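PDB 3OFT: cytochrome P450 from Novosphingobium aromaticivorans, which binds haem (protoporphyrin IX containing iron) as a member of the cytochrome P450 superfamily, designated CYP101C1, with a fold richer in helix than in strand. Local coordinates for residues V120-M125 and D139-L144; F149-D154 and D203-S207; E273-R277 and E322-R328; D374-T378 and T388-L392. The contacts are given in a common frame with arbitrary orientation. Numbering follows the deposited sequence.

Contact 1: V120-M125 and D139-L144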
loop_
_atom_site.group_PDB
_atom_site.type_symbol
_atom_site.label_atom_id
_atom_site.label_comp_id
_atom_site.label_asym_id
_atom_site.label_seq_id
_atom_site.Cartn_x
_atom_site.Cartn_y
_atom_site.Cartn_z
ATOM N N VAL A 120 -3.079 4.715 -19.796
ATOM C CA VAL A 120 -4.101 3.986 -19.040
ATOM C C VAL A 120 -4.904 4.933 -18.127
ATOM O O VAL A 120 -6.150 4.877 -18.106
ATOM C CB VAL A 120 -3.452 2.866 -18.179
ATOM C CG1 VAL A 120 -4.423 2.378 -17.122
ATOM C CG2 VAL A 120 -3.035 1.754 -19.064
ATOM N N ALA A 121 -4.205 5.786 -17.378
ATOM C CA ALA A 121 -4.889 6.773 -16.521
ATOM C C ALA A 121 -5.745 7.715 -17.373
ATOM O O ALA A 121 -6.898 8.020 -17.023
ATOM C CB ALA A 121 -3.863 7.575 -15.675
ATOM N N ARG A 122 -5.212 8.135 -18.520
ATOM C CA ARG A 122 -5.950 9.064 -19.389
ATOM C C ARG A 122 -7.218 8.453 -19.944
ATOM O O ARG A 122 -8.284 9.103 -19.957
ATOM C CB ARG A 122 -5.058 9.613 -20.523
ATOM C CG ARG A 122 -5.841 10.493 -21.541
ATOM C CD ARG A 122 -4.860 11.089 -22.558
ATOM N NE ARG A 122 -5.473 12.178 -23.314
ATOM C CZ ARG A 122 -4.788 13.053 -24.047
ATOM N NH1 ARG A 122 -3.466 12.957 -24.153
ATOM N NH2 ARG A 122 -5.426 14.026 -24.681
ATOM N N LYS A 123 -7.115 7.211 -20.417
ATOM C CA LYS A 123 -8.268 6.494 -20.959
ATOM C C LYS A 123 -9.358 6.377 -19.880
ATOM O O LYS A 123 -10.537 6.543 -20.168
ATOM C CB LYS A 123 -7.845 5.101 -21.463
ATOM C CG LYS A 123 -8.944 4.293 -22.156
ATOM C CD LYS A 123 -8.480 2.875 -22.501
ATOM C CE LYS A 123 -9.465 2.182 -23.475
ATOM N NZ LYS A 123 -8.869 0.953 -24.085
ATOM N N LEU A 124 -8.970 6.094 -18.640
ATOM C CA LEU A 124 -9.965 5.890 -17.575
ATOM C C LEU A 124 -10.616 7.208 -17.147
ATOM O O LEU A 124 -11.859 7.283 -16.961
ATOM C CB LEU A 124 -9.314 5.143 -16.386
ATOM C CG LEU A 124 -10.222 4.738 -15.210
ATOM C CD1 LEU A 124 -11.364 3.854 -15.636
ATOM C CD2 LEU A 124 -9.375 4.063 -14.142
ATOM N N MET A 125 -9.797 8.257 -17.009
ATOM C CA MET A 125 -10.301 9.598 -16.788
ATOM C C MET A 125 -11.305 10.029 -17.862
ATOM O O MET A 125 -12.404 10.570 -17.554
ATOM C CB MET A 125 -9.138 10.592 -16.675
ATOM C CG MET A 125 -9.523 12.008 -16.401
ATOM S SD MET A 125 -9.958 12.922 -17.914
ATOM C CE MET A 125 -8.357 12.908 -18.772
ATOM N N ASP A 139 -15.350 3.723 -9.279
ATOM C CA ASP A 139 -15.227 4.021 -10.731
ATOM C C ASP A 139 -13.790 4.259 -11.191
ATOM O O ASP A 139 -13.487 4.137 -12.387
ATOM C CB ASP A 139 -16.060 5.269 -11.129
ATOM C CG ASP A 139 -17.543 5.125 -10.809
ATOM O OD1 ASP A 139 -18.018 3.979 -10.774
ATOM O OD2 ASP A 139 -18.230 6.146 -10.588
ATOM N N PHE A 140 -12.906 4.644 -10.270
ATOM C CA PHE A 140 -11.543 4.960 -10.686
ATOM C C PHE A 140 -10.507 4.251 -9.819
ATOM O O PHE A 140 -9.673 3.527 -10.351
ATOM C CB PHE A 140 -11.290 6.488 -10.698
ATOM C CG PHE A 140 -10.027 6.885 -11.431
ATOM C CD1 PHE A 140 -10.080 7.306 -12.752
ATOM C CD2 PHE A 140 -8.766 6.795 -10.790
ATOM C CE1 PHE A 140 -8.897 7.685 -13.434
ATOM C CE2 PHE A 140 -7.597 7.162 -11.446
ATOM C CZ PHE A 140 -7.636 7.579 -12.761
ATOM N N ALA A 141 -10.516 4.512 -8.510
ATOM C CA ALA A 141 -9.397 4.084 -7.655
ATOM C C ALA A 141 -9.211 2.586 -7.670
ATOM O O ALA A 141 -8.086 2.113 -7.688
ATOM C CB ALA A 141 -9.589 4.586 -6.163
ATOM N N GLU A 142 -10.319 1.845 -7.624
ATOM C CA GLU A 142 -10.260 0.387 -7.602
ATOM C C GLU A 142 -10.138 -0.227 -8.995
ATOM O O GLU A 142 -10.105 -1.442 -9.095
ATOM C CB GLU A 142 -11.459 -0.234 -6.842
ATOM C CG GLU A 142 -11.214 -0.219 -5.316
ATOM C CD GLU A 142 -12.443 -0.444 -4.400
ATOM O OE1 GLU A 142 -12.203 -0.431 -3.165
ATOM O OE2 GLU A 142 -13.600 -0.596 -4.866
ATOM N N ILE A 143 -10.110 0.594 -10.043
ATOM C CA ILE A 143 -10.045 0.099 -11.408
ATOM C C ILE A 143 -8.621 0.298 -11.931
ATOM O O ILE A 143 -8.038 -0.586 -12.564
ATOM C CB ILE A 143 -11.063 0.850 -12.313
ATOM C CG1 ILE A 143 -12.499 0.647 -11.819
ATOM C CG2 ILE A 143 -10.923 0.476 -13.813
ATOM C CD1 ILE A 143 -12.973 -0.807 -11.878
ATOM N N LEU A 144 -8.060 1.473 -11.656
ATOM C CA LEU A 144 -6.758 1.815 -12.221
ATOM C C LEU A 144 -5.622 0.809 -11.927
ATOM O O LEU A 144 -4.869 0.470 -12.851
ATOM C CB LEU A 144 -6.339 3.228 -11.831
ATOM C CG LEU A 144 -5.054 3.715 -12.536
ATOM C CD1 LEU A 144 -5.334 4.078 -13.991
ATOM C CD2 LEU A 144 -4.447 4.904 -11.814
#

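Contact 2: F149-D154 and D203-S207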
loop_
_atom_site.group_PDB
_atom_site.type_symbol
_atom_site.label_atom_id
_atom_site.label_comp_id
_atom_site.label_asym_id
_atom_site.label_seq_id
_atom_site.Cartn_x
_atom_site.Cartn_y
_atom_site.Cartn_z
ATOM N N PHE A 149 -1.635 -3.086 -13.811
ATOM C CA PHE A 149 -0.986 -4.403 -13.687
ATOM C C PHE A 149 -0.891 -5.092 -15.031
ATOM O O PHE A 149 0.153 -5.662 -15.389
ATOM C CB PHE A 149 -1.811 -5.305 -12.792
ATOM C CG PHE A 149 -1.267 -6.696 -12.689
ATOM C CD1 PHE A 149 -0.139 -6.957 -11.905
ATOM C CD2 PHE A 149 -1.850 -7.736 -13.419
ATOM C CE1 PHE A 149 0.359 -8.269 -11.814
ATOM C CE2 PHE A 149 -1.358 -9.044 -13.323
ATOM C CZ PHE A 149 -0.253 -9.300 -12.509
ATOM N N LEU A 150 -2.010 -5.089 -15.751
ATOM C CA LEU A 150 -2.077 -5.743 -17.068
ATOM C C LEU A 150 -1.083 -5.130 -18.057
ATOM O O LEU A 150 -0.499 -5.832 -18.927
ATOM C CB LEU A 150 -3.498 -5.593 -17.627
ATOM C CG LEU A 150 -4.551 -6.674 -17.378
ATOM C CD1 LEU A 150 -4.100 -7.834 -16.509
ATOM C CD2 LEU A 150 -5.911 -6.128 -16.998
ATOM N N THR A 151 -0.898 -3.811 -17.948
ATOM C CA THR A 151 0.174 -3.113 -18.682
ATOM C C THR A 151 1.575 -3.536 -18.249
ATOM O O THR A 151 2.426 -3.822 -19.118
ATOM C CB THR A 151 -0.009 -1.566 -18.618
ATOM O OG1 THR A 151 -1.312 -1.258 -19.118
ATOM C CG2 THR A 151 1.007 -0.840 -19.489
ATOM N N LEU A 152 1.825 -3.623 -16.944
ATOM C CA LEU A 152 3.159 -4.017 -16.441
ATOM C C LEU A 152 3.613 -5.407 -16.923
ATOM O O LEU A 152 4.791 -5.600 -17.221
ATOM C CB LEU A 152 3.246 -4.026 -14.906
ATOM C CG LEU A 152 2.891 -2.817 -14.028
ATOM C CD1 LEU A 152 2.918 -3.146 -12.506
ATOM C CD2 LEU A 152 3.733 -1.598 -14.344
ATOM N N ILE A 153 2.698 -6.359 -16.997
ATOM C CA ILE A 153 3.047 -7.695 -17.491
ATOM C C ILE A 153 2.865 -7.863 -19.013
ATOM O O ILE A 153 3.157 -8.928 -19.580
ATOM C CB ILE A 153 2.367 -8.801 -16.679
ATOM C CG1 ILE A 153 0.848 -8.810 -16.866
ATOM C CG2 ILE A 153 2.743 -8.644 -15.212
ATOM C CD1 ILE A 153 0.280 -10.147 -16.516
ATOM N N ASP A 154 2.410 -6.782 -19.650
ATOM C CA ASP A 154 2.192 -6.703 -21.087
ATOM C C ASP A 154 1.268 -7.809 -21.651
ATOM O O ASP A 154 1.657 -8.551 -22.558
ATOM C CB ASP A 154 3.540 -6.649 -21.812
ATOM C CG ASP A 154 3.412 -6.141 -23.252
ATOM O OD1 ASP A 154 4.353 -6.361 -24.041
ATOM O OD2 ASP A 154 2.357 -5.549 -23.593
ATOM N N ASP A 203 9.976 -8.668 -22.298
ATOM C CA ASP A 203 10.693 -7.609 -21.596
ATOM C C ASP A 203 9.803 -6.935 -20.532
ATOM O O ASP A 203 10.149 -5.868 -20.005
ATOM C CB ASP A 203 11.113 -6.555 -22.599
ATOM C CG ASP A 203 9.929 -5.912 -23.246
ATOM O OD1 ASP A 203 8.858 -6.555 -23.237
ATOM O OD2 ASP A 203 10.045 -4.775 -23.743
ATOM N N ASP A 204 8.655 -7.536 -20.258
ATOM C CA ASP A 204 7.735 -7.050 -19.231
ATOM C C ASP A 204 8.232 -7.342 -17.812
ATOM O O ASP A 204 9.231 -8.033 -17.621
ATOM C CB ASP A 204 6.382 -7.735 -19.416
ATOM C CG ASP A 204 6.478 -9.228 -19.183
ATOM O OD1 ASP A 204 6.216 -9.678 -18.039
ATOM O OD2 ASP A 204 6.898 -9.950 -20.109
ATOM N N LEU A 205 7.482 -6.852 -16.810
ATOM C CA LEU A 205 7.864 -7.043 -15.406
ATOM C C LEU A 205 8.088 -8.483 -14.990
ATOM O O LEU A 205 9.119 -8.779 -14.380
ATOM C CB LEU A 205 6.843 -6.406 -14.461
ATOM C CG LEU A 205 7.087 -6.444 -12.953
ATOM C CD1 LEU A 205 8.483 -5.885 -12.565
ATOM C CD2 LEU A 205 5.930 -5.724 -12.172
ATOM N N PHE A 206 7.134 -9.377 -15.252
ATOM C CA PHE A 206 7.297 -10.763 -14.792
ATOM C C PHE A 206 8.507 -11.399 -15.473
ATOM O O PHE A 206 9.327 -12.055 -14.819
ATOM C CB PHE A 206 6.052 -11.617 -15.068
ATOM C CG PHE A 206 4.934 -11.478 -14.041
ATOM C CD1 PHE A 206 5.004 -10.569 -12.983
ATOM C CD2 PHE A 206 3.792 -12.297 -14.156
ATOM C CE1 PHE A 206 3.932 -10.462 -12.035
ATOM C CE2 PHE A 206 2.704 -12.189 -13.235
ATOM C CZ PHE A 206 2.777 -11.288 -12.191
ATOM N N SER A 207 8.598 -11.244 -16.792
ATOM C CA SER A 207 9.704 -11.829 -17.575
ATOM C C SER A 207 11.064 -11.444 -17.039
ATOM O O SER A 207 11.999 -12.266 -16.974
ATOM C CB SER A 207 9.654 -11.357 -19.032
ATOM O OG SER A 207 8.534 -11.869 -19.714
#

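Contact 3: E273-R277 and E322-R328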
loop_
_atom_site.group_PDB
_atom_site.type_symbol
_atom_site.label_atom_id
_atom_site.label_comp_id
_atom_site.label_asym_id
_atom_site.label_seq_id
_atom_site.Cartn_x
_atom_site.Cartn_y
_atom_site.Cartn_z
ATOM N N GLU A 273 4.839 14.921 -1.285
ATOM C CA GLU A 273 4.237 15.506 -0.098
ATOM C C GLU A 273 2.881 14.848 0.200
ATOM O O GLU A 273 2.590 14.543 1.343
ATOM C CB GLU A 273 4.139 17.065 -0.221
ATOM C CG GLU A 273 3.611 17.779 1.013
ATOM C CD GLU A 273 4.503 17.654 2.277
ATOM O OE1 GLU A 273 5.512 16.907 2.293
ATOM O OE2 GLU A 273 4.152 18.299 3.270
ATOM N N LEU A 274 2.067 14.582 -0.812
ATOM C CA LEU A 274 0.773 13.896 -0.559
ATOM C C LEU A 274 0.967 12.442 -0.075
ATOM O O LEU A 274 0.222 11.959 0.789
ATOM C CB LEU A 274 -0.095 13.910 -1.822
ATOM C CG LEU A 274 -0.507 15.350 -2.168
ATOM C CD1 LEU A 274 -1.216 15.465 -3.521
ATOM C CD2 LEU A 274 -1.341 15.959 -1.049
ATOM N N MET A 275 1.970 11.775 -0.630
ATOM C CA MET A 275 2.301 10.389 -0.194
ATOM C C MET A 275 2.783 10.360 1.257
ATOM O O MET A 275 2.447 9.448 2.013
ATOM C CB MET A 275 3.272 9.695 -1.150
ATOM C CG MET A 275 2.651 9.519 -2.541
ATOM S SD MET A 275 3.734 8.908 -3.864
ATOM C CE MET A 275 3.855 7.198 -3.367
ATOM N N ARG A 276 3.505 11.389 1.670
ATOM C CA ARG A 276 3.951 11.532 3.058
ATOM C C ARG A 276 2.735 11.829 3.931
ATOM O O ARG A 276 2.638 11.330 5.060
ATOM C CB ARG A 276 4.966 12.713 3.166
ATOM C CG ARG A 276 5.540 12.882 4.544
ATOM C CD ARG A 276 5.977 14.338 4.831
ATOM N NE ARG A 276 4.889 15.338 4.666
ATOM C CZ ARG A 276 3.957 15.622 5.578
ATOM N NH1 ARG A 276 3.867 14.957 6.734
ATOM N NH2 ARG A 276 3.047 16.570 5.308
ATOM N N ARG A 277 1.824 12.658 3.407
ATOM C CA ARG A 277 0.710 13.213 4.222
ATOM C C ARG A 277 -0.380 12.174 4.511
ATOM O O ARG A 277 -1.054 12.248 5.546
ATOM C CB ARG A 277 0.066 14.409 3.472
ATOM C CG ARG A 277 -1.212 15.023 4.101
ATOM C CD ARG A 277 -0.994 15.577 5.530
ATOM N NE ARG A 277 -2.276 16.055 6.102
ATOM C CZ ARG A 277 -3.190 15.289 6.694
ATOM N NH1 ARG A 277 -3.033 13.976 6.768
ATOM N NH2 ARG A 277 -4.318 15.832 7.142
ATOM N N GLU A 322 0.534 17.594 9.522
ATOM C CA GLU A 322 -0.693 17.594 8.749
ATOM C C GLU A 322 -0.753 18.692 7.650
ATOM O O GLU A 322 -1.666 18.696 6.811
ATOM C CB GLU A 322 -1.929 17.591 9.658
ATOM C CG GLU A 322 -2.178 16.206 10.253
ATOM C CD GLU A 322 -3.353 16.143 11.174
ATOM O OE1 GLU A 322 -3.433 15.156 11.936
ATOM O OE2 GLU A 322 -4.208 17.060 11.132
ATOM N N GLU A 323 0.229 19.585 7.633
ATOM C CA GLU A 323 0.335 20.591 6.556
ATOM C C GLU A 323 0.987 19.983 5.321
ATOM O O GLU A 323 1.983 19.266 5.426
ATOM C CB GLU A 323 1.134 21.835 7.035
ATOM C CG GLU A 323 0.532 22.499 8.272
ATOM C CD GLU A 323 1.231 23.804 8.706
ATOM O OE1 GLU A 323 2.117 24.314 7.996
ATOM O OE2 GLU A 323 0.885 24.322 9.787
ATOM N N VAL A 324 0.414 20.243 4.155
ATOM C CA VAL A 324 0.999 19.843 2.890
ATOM C C VAL A 324 1.863 21.058 2.533
ATOM O O VAL A 324 1.325 22.148 2.300
ATOM C CB VAL A 324 -0.097 19.615 1.813
ATOM C CG1 VAL A 324 0.498 19.418 0.407
ATOM C CG2 VAL A 324 -0.980 18.393 2.207
ATOM N N ARG A 325 3.180 20.881 2.531
ATOM C CA ARG A 325 4.107 21.988 2.244
ATOM C C ARG A 325 5.361 21.554 1.551
ATOM O O ARG A 325 5.732 20.390 1.614
ATOM C CB ARG A 325 4.457 22.770 3.498
ATOM C CG ARG A 325 4.793 21.976 4.683
ATOM C CD ARG A 325 4.742 22.891 5.901
ATOM N NE ARG A 325 5.720 23.977 5.769
ATOM C CZ ARG A 325 5.496 25.251 6.067
ATOM N NH1 ARG A 325 4.304 25.656 6.520
ATOM N NH2 ARG A 325 6.476 26.137 5.905
ATOM N N PHE A 326 6.005 22.508 0.878
ATOM C CA PHE A 326 7.005 22.190 -0.129
ATOM C C PHE A 326 8.417 22.508 0.350
ATOM O O PHE A 326 9.349 22.424 -0.420
ATOM C CB PHE A 326 6.724 23.033 -1.382
ATOM C CG PHE A 326 5.506 22.594 -2.153
ATOM C CD1 PHE A 326 5.601 21.562 -3.092
ATOM C CD2 PHE A 326 4.277 23.215 -1.955
ATOM C CE1 PHE A 326 4.458 21.144 -3.823
ATOM C CE2 PHE A 326 3.139 22.817 -2.674
ATOM C CZ PHE A 326 3.237 21.768 -3.606
ATOM N N ASP A 327 8.544 22.954 1.582
ATOM C CA ASP A 327 9.850 23.389 2.116
ATOM C C ASP A 327 10.428 22.400 3.126
ATOM O O ASP A 327 11.292 22.760 3.933
ATOM C CB ASP A 327 9.714 24.773 2.764
ATOM C CG ASP A 327 8.714 24.805 3.929
ATOM O OD1 ASP A 327 8.626 25.869 4.577
ATOM O OD2 ASP A 327 7.977 23.818 4.186
ATOM N N ARG A 328 9.964 21.150 3.095
ATOM C CA ARG A 328 10.473 20.162 4.052
ATOM C C ARG A 328 11.838 19.588 3.679
ATOM O O ARG A 328 12.549 19.095 4.556
ATOM C CB ARG A 328 9.500 18.991 4.188
ATOM C CG ARG A 328 8.136 19.401 4.753
ATOM C CD ARG A 328 7.277 18.155 5.069
ATOM N NE ARG A 328 5.943 18.561 5.478
ATOM C CZ ARG A 328 5.594 18.824 6.738
ATOM N NH1 ARG A 328 6.455 18.684 7.737
ATOM N NH2 ARG A 328 4.357 19.186 7.008
HETATM O O HOH W 1 -4.907 18.781 7.918
#

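Contact 4: D374-T378 and T388-L392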
loop_
_atom_site.group_PDB
_atom_site.type_symbol
_atom_site.label_atom_id
_atom_site.label_comp_id
_atom_site.label_asym_id
_atom_site.label_seq_id
_atom_site.Cartn_x
_atom_site.Cartn_y
_atom_site.Cartn_z
ATOM N N ASP A 374 -24.605 16.216 -1.111
ATOM C CA ASP A 374 -25.431 15.437 -0.145
ATOM C C ASP A 374 -24.984 13.988 0.125
ATOM O O ASP A 374 -25.757 13.189 0.668
ATOM C CB ASP A 374 -26.915 15.447 -0.552
ATOM C CG ASP A 374 -27.209 14.537 -1.750
ATOM O OD1 ASP A 374 -27.846 13.456 -1.568
ATOM O OD2 ASP A 374 -26.781 14.895 -2.875
ATOM N N LYS A 375 -23.752 13.645 -0.247
ATOM C CA LYS A 375 -23.243 12.305 0.009
ATOM C C LYS A 375 -21.973 12.415 0.836
ATOM O O LYS A 375 -21.238 13.388 0.713
ATOM C CB LYS A 375 -22.995 11.553 -1.295
ATOM C CG LYS A 375 -24.184 11.501 -2.235
ATOM C CD LYS A 375 -23.998 10.396 -3.254
ATOM C CE LYS A 375 -24.887 10.627 -4.467
ATOM N NZ LYS A 375 -24.110 11.167 -5.614
ATOM N N ALA A 376 -21.714 11.444 1.692
ATOM C CA ALA A 376 -20.571 11.556 2.612
ATOM C C ALA A 376 -19.342 10.826 2.084
ATOM O O ALA A 376 -19.457 9.848 1.343
ATOM C CB ALA A 376 -20.943 10.995 3.983
ATOM N N VAL A 377 -18.176 11.274 2.543
ATOM C CA VAL A 377 -16.920 10.564 2.384
ATOM C C VAL A 377 -16.813 9.571 3.550
ATOM O O VAL A 377 -16.934 9.977 4.722
ATOM C CB VAL A 377 -15.722 11.540 2.475
ATOM C CG1 VAL A 377 -14.363 10.753 2.544
ATOM C CG2 VAL A 377 -15.739 12.527 1.294
ATOM N N THR A 378 -16.615 8.286 3.240
ATOM C CA THR A 378 -16.444 7.273 4.295
ATOM C C THR A 378 -15.118 6.555 4.061
ATOM O O THR A 378 -14.634 6.498 2.932
ATOM C CB THR A 378 -17.622 6.230 4.328
ATOM O OG1 THR A 378 -17.813 5.672 3.021
ATOM C CG2 THR A 378 -18.917 6.913 4.677
ATOM N N THR A 388 -13.831 4.388 1.335
ATOM C CA THR A 388 -14.789 3.426 0.777
ATOM C C THR A 388 -15.825 4.136 -0.094
ATOM O O THR A 388 -16.450 3.497 -0.943
ATOM C CB THR A 388 -15.487 2.639 1.897
ATOM O OG1 THR A 388 -16.031 3.556 2.857
ATOM C CG2 THR A 388 -14.471 1.735 2.598
ATOM N N ALA A 389 -16.057 5.428 0.138
ATOM C CA ALA A 389 -16.815 6.227 -0.853
ATOM C C ALA A 389 -16.252 7.632 -0.956
ATOM O O ALA A 389 -15.892 8.282 0.055
ATOM C CB ALA A 389 -18.343 6.266 -0.569
ATOM N N LEU A 390 -16.154 8.071 -2.197
ATOM C CA LEU A 390 -15.686 9.388 -2.515
ATOM C C LEU A 390 -16.484 9.983 -3.670
ATOM O O LEU A 390 -16.097 9.877 -4.817
ATOM C CB LEU A 390 -14.169 9.325 -2.827
ATOM C CG LEU A 390 -13.436 10.603 -3.197
ATOM C CD1 LEU A 390 -13.702 11.724 -2.157
ATOM C CD2 LEU A 390 -11.929 10.294 -3.343
ATOM N N PRO A 391 -17.629 10.606 -3.360
ATOM C CA PRO A 391 -18.517 11.105 -4.402
ATOM C C PRO A 391 -18.075 12.492 -4.878
ATOM O O PRO A 391 -18.102 13.463 -4.094
ATOM C CB PRO A 391 -19.872 11.183 -3.682
ATOM C CG PRO A 391 -19.514 11.513 -2.248
ATOM C CD PRO A 391 -18.190 10.777 -1.993
ATOM N N LEU A 392 -17.681 12.574 -6.153
ATOM C CA LEU A 392 -17.210 13.808 -6.775
ATOM C C LEU A 392 -18.239 14.332 -7.756
ATOM O O LEU A 392 -19.018 13.552 -8.285
ATOM C CB LEU A 392 -15.906 13.537 -7.536
ATOM C CG LEU A 392 -14.775 12.965 -6.646
ATOM C CD1 LEU A 392 -13.515 12.770 -7.481
ATOM C CD2 LEU A 392 -14.508 13.887 -5.463
#

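Contact 1: V120-M125 and D139-L144
Two helices of the P450 fold, D and E in the usual nomenclature, meet here through apolar packing. Residues 120-125 lie within the long helix 107-128, while 139-144 cover the end of helix 136-141, which widens into a pi-type turn, and, after a short break, the first residue of helix 144-152. Leu124 is the central side chain, the most covered residue of the contact: its CG lies 3.6 Å from Phe140 CD1, its CD1 3.9 Å from Ile143 CG2, and its CD2 3.9 Å from Leu144 CB. The same CD2 makes a CH-pi contact over the Phe140 ring, 3.8 Å from the centroid and 20° off the normal. One turn earlier, Val120 CG1 and Ala121 CA each approach Leu144 CD1 at 3.7 Å. Trp362 of helix 348-365 meets the Phe140 ring edge-to-face. Asp139 turns its carboxylate away, to Arg131 and the backbone of Asp135. The Phe140 edge rests against the helix backbone, with CE1 3.7 Å from Met125 N, an amide already bonded to Ala121 O at 2.9 Å.

Contact 2: F149-D154 and D203-S207
A helix C-terminus closed by a Schellman motif meets a helix N-terminus capped by aspartate; the helices, 144-152 and 205-210, correspond to the end of E and the start of H in P450 nomenclature. Phe149 comes first, its CZ 3.6 Å from Phe206 CZ in an oblique aromatic pair with planes at 72°; both rings also touch helix 221-252. At the helix end, the carbonyl of Leu152 accepts a straight hydrogen bond from the first-turn amide of the other helix (Leu205 N to Leu152 O, 3.0 Å, 169°). Leu152 CD1 lies 4.0 Å from Leu205 CD2, and the Leu152 side chain is about 4 Å from the bound haem. Ile153 places CG2 squarely over the Phe206 ring, 3.6 Å from the centroid, a CH-pi contact. Asp154, with positive phi, turns the chain out of the helix and sets its CB 3.9 Å from Asp204 CB. Asp204 is the N-cap of the second helix, its OD1 accepting from Ser207 N at 3.1 Å.

Contact 3: E273-R277 and E322-R328
The last turn of helix 267-277 lies alongside an irregular chain that runs in the opposite sense, with Arg277 nearest Glu322 (CA-CA 6.5 Å) and Glu273 nearest Val324 (CA-CA 6.2 Å), before residue 328 folds back toward the helix. Glu273 and Arg276 fit the ExxR motif of the P450 K helix, and Arg328 completes the Glu-Arg-Arg triad of this family. Arg276 grips the glutamate with NE to Glu273 OE1 and NH2 to Glu273 OE2, both 2.9 Å. The same OE2 takes a salt bridge from Arg328 NE and a hydrogen bond from Arg325 N, again both at 2.9 Å. The shared carboxylate allows the two guanidinium groups to lie face over face, Arg276 NH2 to Arg328 NH2 being 3.4 Å despite like charge. Arg328 also reaches the carbonyls of Glu319 and Ala320. Val324 supplies the apolar part, with CG1 3.6 Å from Glu273 CG and CG2 3.9 Å from Arg277 CG and 4.1 Å from Leu274 CD2. At the helix end, Arg277 NE donates to Glu322 O at 2.8 Å.

Contact 4: D374-T378 and T388-L392
Thr378 gathers most of the polar contacts. Its O accepts from Thr388 N at 2.8 Å, and its OG1 shares a hydrogen bond with Thr388 OG1, also 2.8 Å. Longer bonds complete the antiparallel hydrogen-bonded pair with Ala389: Thr378 N to Ala389 O at 3.3 Å, and a weak one from Ala389 N to Thr378 O, likewise 3.3 Å. One carbonyl thus serves two successive amides. Just before it, Val377 CA adds a CA-H...O contact to Ala389 O at 3.4 Å. Beyond this the chains hold by packing. Val377 CG2 meets Leu390 CD1 at 4.1 Å, and both side chains lean on Leu248 of helix 221-252 and on Leu371. Near the start of 374-378, Lys375 CB lies 3.6 Å from Pro391 CG. Pro391, lacking an amide hydrogen, has nothing to donate to this neighbour. Thr388 and Ala389 together opposite Thr378 form a classic beta bulge, set in the C-terminal beta hairpin of the P450 fold, whose connecting turn carries Asn383, beside the bound (2R,5R)-hexane-2,5-diol.

Contacts 1 and 2 follow each other in the helical part of the fold and touch, Val120 CG2 lying 3.5 Å from Thr151 OG1. Contact 2 is the more thoroughly buried, and adds capping and one backbone hydrogen bond to its apolar packing; contact 1 is held by apolar packing, with no polar bond between its segments. Contact 3, partly buried, is dominated by charge, while contact 4, also partly buried but with more exposed residues, depends on strand pairing. Helix 221-252 borders contacts 2, 3 and 4, and Phe136 touches both Phe140 of contact 1 and Leu390 of contact 4. Contacts 2 and 4 stand farthest apart, their centres about 33 Å from each other.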